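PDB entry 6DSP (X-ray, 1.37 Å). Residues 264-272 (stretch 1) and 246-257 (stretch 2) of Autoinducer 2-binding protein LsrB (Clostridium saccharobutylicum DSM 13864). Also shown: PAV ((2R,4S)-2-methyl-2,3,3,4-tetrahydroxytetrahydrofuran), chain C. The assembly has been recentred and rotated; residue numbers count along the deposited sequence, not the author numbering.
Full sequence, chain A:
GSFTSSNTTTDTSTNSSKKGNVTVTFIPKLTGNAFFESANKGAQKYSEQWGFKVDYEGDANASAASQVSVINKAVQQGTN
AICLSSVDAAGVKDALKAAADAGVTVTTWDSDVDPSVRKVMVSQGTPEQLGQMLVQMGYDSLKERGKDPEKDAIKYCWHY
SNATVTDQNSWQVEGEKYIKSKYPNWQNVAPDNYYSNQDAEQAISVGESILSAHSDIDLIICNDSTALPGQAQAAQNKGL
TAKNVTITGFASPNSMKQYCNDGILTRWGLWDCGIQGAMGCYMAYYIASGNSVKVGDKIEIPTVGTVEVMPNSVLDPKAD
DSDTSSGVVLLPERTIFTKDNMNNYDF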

# COMPACT_ATOMS: atom_id res chain seq x y z
N ILE A 264 6.15 18.64 11.66
CA ILE A 264 4.81 18.66 11.10
C ILE A 264 4.03 17.43 11.53
O ILE A 264 2.80 17.50 11.67
CB ILE A 264 4.85 18.77 9.55
CG1 ILE A 264 5.70 19.97 9.11
CG2 ILE A 264 3.43 18.85 8.98
CD1 ILE A 264 5.22 21.28 9.69
N LEU A 265 4.69 16.28 11.67
CA LEU A 265 4.04 15.08 12.18
C LEU A 265 5.04 14.31 13.03
O LEU A 265 6.25 14.40 12.85
CB LEU A 265 3.46 14.16 11.07
CG LEU A 265 4.42 13.21 10.35
CD1 LEU A 265 3.64 12.20 9.49
CD2 LEU A 265 5.39 13.97 9.46
N THR A 266 4.50 13.47 13.91
CA THR A 266 5.31 12.71 14.83
C THR A 266 5.62 11.31 14.34
O THR A 266 6.70 10.79 14.61
CB THR A 266 4.55 12.59 16.18
OG1 THR A 266 4.23 13.91 16.66
CG2 THR A 266 5.38 11.85 17.21
N ARG A 267 4.69 10.67 13.63
CA ARG A 267 4.74 9.22 13.50
C ARG A 267 3.96 8.81 12.26
O ARG A 267 2.88 9.33 12.01
CB ARG A 267 4.09 8.61 14.76
CG ARG A 267 3.96 7.10 14.74
CD ARG A 267 3.33 6.62 16.07
NE ARG A 267 4.25 6.67 17.20
CZ ARG A 267 4.28 7.65 18.12
NH1 ARG A 267 3.44 8.69 18.02
NH2 ARG A 267 5.14 7.57 19.13
N TRP A 268 4.51 7.85 11.53
CA TRP A 268 3.82 7.24 10.38
C TRP A 268 4.42 5.85 10.23
O TRP A 268 5.33 5.49 10.96
CB TRP A 268 3.98 8.11 9.11
CG TRP A 268 5.35 8.04 8.50
CD1 TRP A 268 5.69 7.35 7.38
CD2 TRP A 268 6.53 8.71 8.95
NE1 TRP A 268 7.02 7.51 7.12
CE2 TRP A 268 7.58 8.33 8.07
CE3 TRP A 268 6.83 9.56 10.03
CZ2 TRP A 268 8.89 8.78 8.23
CZ3 TRP A 268 8.15 10.01 10.18
CH2 TRP A 268 9.15 9.62 9.29
N GLY A 269 3.91 5.07 9.27
CA GLY A 269 4.38 3.72 9.12
C GLY A 269 4.60 3.28 7.68
O GLY A 269 4.18 3.95 6.72
N LEU A 270 5.21 2.11 7.56
CA LEU A 270 5.28 1.39 6.29
C LEU A 270 5.78 -0.01 6.60
O LEU A 270 5.32 -0.62 7.58
CB LEU A 270 6.15 2.11 5.23
CG LEU A 270 5.75 1.70 3.79
CD1 LEU A 270 4.47 2.38 3.30
CD2 LEU A 270 6.92 1.95 2.84
N TRP A 271 6.66 -0.53 5.77
CA TRP A 271 7.14 -1.91 5.76
C TRP A 271 8.22 -1.91 4.69
O TRP A 271 8.44 -0.89 4.02
CB TRP A 271 5.99 -2.90 5.41
CG TRP A 271 5.23 -2.50 4.17
CD1 TRP A 271 5.60 -2.77 2.88
CD2 TRP A 271 4.04 -1.70 4.09
NE1 TRP A 271 4.72 -2.19 1.99
CE2 TRP A 271 3.74 -1.52 2.71
CE3 TRP A 271 3.18 -1.15 5.04
CZ2 TRP A 271 2.62 -0.80 2.28
CZ3 TRP A 271 2.07 -0.43 4.60
CH2 TRP A 271 1.81 -0.26 3.23
N ASP A 272 8.90 -3.04 4.49
CA ASP A 272 10.04 -3.06 3.58
C ASP A 272 9.51 -3.26 2.16
O ASP A 272 9.38 -4.38 1.67
CB ASP A 272 11.03 -4.15 3.99
CG ASP A 272 12.29 -4.14 3.17
OD1 ASP A 272 12.33 -3.57 2.06
OD2 ASP A 272 13.25 -4.77 3.66
O2 PAV C . -0.37 3.09 1.35
C2 PAV C . 0.40 2.76 0.18
C1 PAV C . 1.92 2.79 0.44
O5 PAV C . 0.19 3.95 -0.76
C5 PAV C . 0.39 3.51 -2.03
C4 PAV C . 0.51 1.97 -1.97
O4 PAV C . -0.25 1.38 -3.02
C3 PAV C . 0.00 1.68 -0.56
O3 PAV C . 0.59 0.50 -0.06
O13 PAV C . -1.41 1.58 -0.56
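Stretch 2 246-257: TITGFASPNSMK

The apolar centre of the contact is Trp 268, the residue most covered by the other stretch. Its chi1 is p, at 74°, and its CA-to-CB bond points sideways. Met 256 lies over one face of the ring. Met 256 CB is 3.5 Å from Trp 268 CZ2 and 3.7 Å from the centroid of the six-membered ring of Trp 268, a CH-pi contact. Met 256 SD sits 5.3 Å from the centroid of the five-membered ring of Trp 268. All three chi angles of Met 256 are m, and this folded side chain also reaches Leu 265, with Met 256 CE 3.7 Å from Leu 265 CD1. Pro 253 meets the edge of the indole. Pro 253 CA is 3.8 Å from Trp 268 CZ2.

Further along stretch 1, Leu 270 packs against the segment that follows the strand of stretch 2. Leu 270 CD2 is 3.7 Å from Ser 252 CA, and Leu 270 CD1 is 4.0 Å from Phe 250 CB. Trp 271 directs its ring edge at the face of Phe 250. The six-membered ring of Trp 271 and the ring of Phe 250 have centroids 5.1 Å apart and planes at 75°. The closest atoms are Trp 271 CZ3 and Phe 250 CD2, at 3.8 Å. The CA-to-CB bond of Trp 271 points away from stretch 2, but the end of the side chain comes nearer. This aromatic pair borders the bound ligand, in keeping with a protein named for binding autoinducer 2. Trp 271 CZ2 is 3.4 Å from PAV O3, Phe 250 CB is 3.7 Å from PAV O2, and Leu 270 CD1 is 3.9 Å from PAV C1.

The backbone is extended on both sides of the bridge, through 246-251 and 267-271. Strand 246-249 of stretch 2 runs parallel to the strand that includes 268-270 of stretch 1. Their axes differ by 2° and approach to 5.6 Å. A single bridge pairs Gly 269 with Phe 250, Gly 269 CA to Phe 250 CA 4.9 Å. Gly 269 N donates to Gly 249 O at 2.9 Å, and Ala 251 N donates to Gly 269 O at 3.1 Å. Gly 269 thus bonds to the residues before and after Phe 250, the usual parallel pattern. Phe 250 CA adds a CA-H...O contact to Gly 269 O at 3.1 Å. Gly 249 has phi/psi of 157/-161, where a CB would jam against the carbonyl O of Thr 248. Past the bridge, stretch 2 turns at 253-255, which have helical phi/psi. Met 256 N bonds to Pro 253 O at 2.9 Å within that turn.

The indole also makes a weak hydrogen bond, Trp 268 NE1 to Ala 251 O at 3.2 Å. At the polar edge, Thr 248 OG1 donates to Arg 267 O at 2.8 Å. Two waters link the two stretches. Water 1 donates to Ile 247 O at 2.9 Å and to Arg 267 O at 3.0 Å. Water 2 accepts from Ile 247 N at 3.0 Å and donates to Ile 264 O at 2.7 Å.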

# COMPACT_ATOMS: atom_id res chain seq x y z
N THR A 246 -3.05 16.06 14.38
CA THR A 246 -2.31 14.82 14.25
C THR A 246 -2.55 14.22 12.87
O THR A 246 -3.69 13.95 12.49
CB THR A 246 -2.70 13.80 15.33
OG1 THR A 246 -2.34 14.35 16.63
CG2 THR A 246 -2.01 12.46 15.10
N ILE A 247 -1.46 14.03 12.13
CA ILE A 247 -1.48 13.42 10.80
C ILE A 247 -0.65 12.15 10.89
O ILE A 247 0.47 12.18 11.40
CB ILE A 247 -0.88 14.39 9.77
CG1 ILE A 247 -1.78 15.62 9.61
CG2 ILE A 247 -0.68 13.67 8.42
CD1 ILE A 247 -1.07 16.83 9.05
N THR A 248 -1.20 11.05 10.39
CA THR A 248 -0.41 9.83 10.29
C THR A 248 -0.84 9.11 9.03
O THR A 248 -1.73 9.58 8.31
CB THR A 248 -0.55 8.95 11.54
OG1 THR A 248 0.49 7.96 11.54
CG2 THR A 248 -1.92 8.29 11.64
N GLY A 249 -0.19 7.98 8.74
CA GLY A 249 -0.49 7.30 7.50
C GLY A 249 0.67 6.42 7.10
O GLY A 249 1.50 6.05 7.93
N PHE A 250 0.68 6.06 5.81
CA PHE A 250 1.71 5.18 5.26
C PHE A 250 2.51 5.90 4.17
O PHE A 250 1.92 6.41 3.20
CB PHE A 250 1.08 3.94 4.63
CG PHE A 250 0.46 2.96 5.62
CD1 PHE A 250 1.01 2.75 6.92
CD2 PHE A 250 -0.64 2.21 5.23
CE1 PHE A 250 0.44 1.80 7.77
CE2 PHE A 250 -1.21 1.25 6.08
CZ PHE A 250 -0.66 1.06 7.35
N ALA A 251 3.84 5.86 4.28
CA ALA A 251 4.71 6.35 3.21
C ALA A 251 6.12 5.87 3.49
O ALA A 251 6.48 5.63 4.64
CB ALA A 251 4.68 7.88 3.09
N SER A 252 6.91 5.73 2.43
CA SER A 252 8.31 5.37 2.62
C SER A 252 9.02 6.50 3.38
O SER A 252 8.71 7.68 3.22
CB SER A 252 8.98 5.00 1.29
OG SER A 252 8.74 5.96 0.27
N PRO A 253 9.99 6.15 4.23
CA PRO A 253 10.48 7.13 5.21
C PRO A 253 11.24 8.30 4.61
O PRO A 253 11.11 9.42 5.13
CB PRO A 253 11.34 6.28 6.15
CG PRO A 253 11.72 5.06 5.32
CD PRO A 253 10.51 4.79 4.47
N ASN A 254 12.04 8.10 3.56
CA ASN A 254 12.77 9.24 3.02
C ASN A 254 11.82 10.37 2.62
O ASN A 254 12.17 11.55 2.77
CB ASN A 254 13.65 8.86 1.83
CG ASN A 254 14.90 8.09 2.22
OD1 ASN A 254 15.16 7.82 3.39
ND2 ASN A 254 15.69 7.71 1.21
N SER A 255 10.62 10.04 2.13
CA SER A 255 9.71 11.07 1.67
C SER A 255 9.15 11.90 2.81
O SER A 255 8.60 12.98 2.56
CB SER A 255 8.57 10.47 0.83
OG SER A 255 7.67 9.75 1.66
N MET A 256 9.26 11.42 4.07
CA MET A 256 8.66 12.11 5.21
C MET A 256 9.67 12.68 6.18
O MET A 256 9.26 13.38 7.11
CB MET A 256 7.73 11.17 6.00
CG MET A 256 6.59 10.58 5.18
SD MET A 256 5.49 11.84 4.47
CE MET A 256 4.87 12.63 5.99
N LYS A 257 10.97 12.42 6.00
CA LYS A 257 11.93 12.82 7.02
C LYS A 257 11.91 14.32 7.25
O LYS A 257 11.98 14.78 8.41
CB LYS A 257 13.34 12.36 6.65
CG LYS A 257 13.54 10.86 6.83
CD LYS A 257 14.90 10.48 6.32
CE LYS A 257 15.13 8.98 6.40
NZ LYS A 257 16.44 8.62 5.78
O HOH W 1 1.82 11.47 13.84
O HOH W 2 0.66 16.06 12.59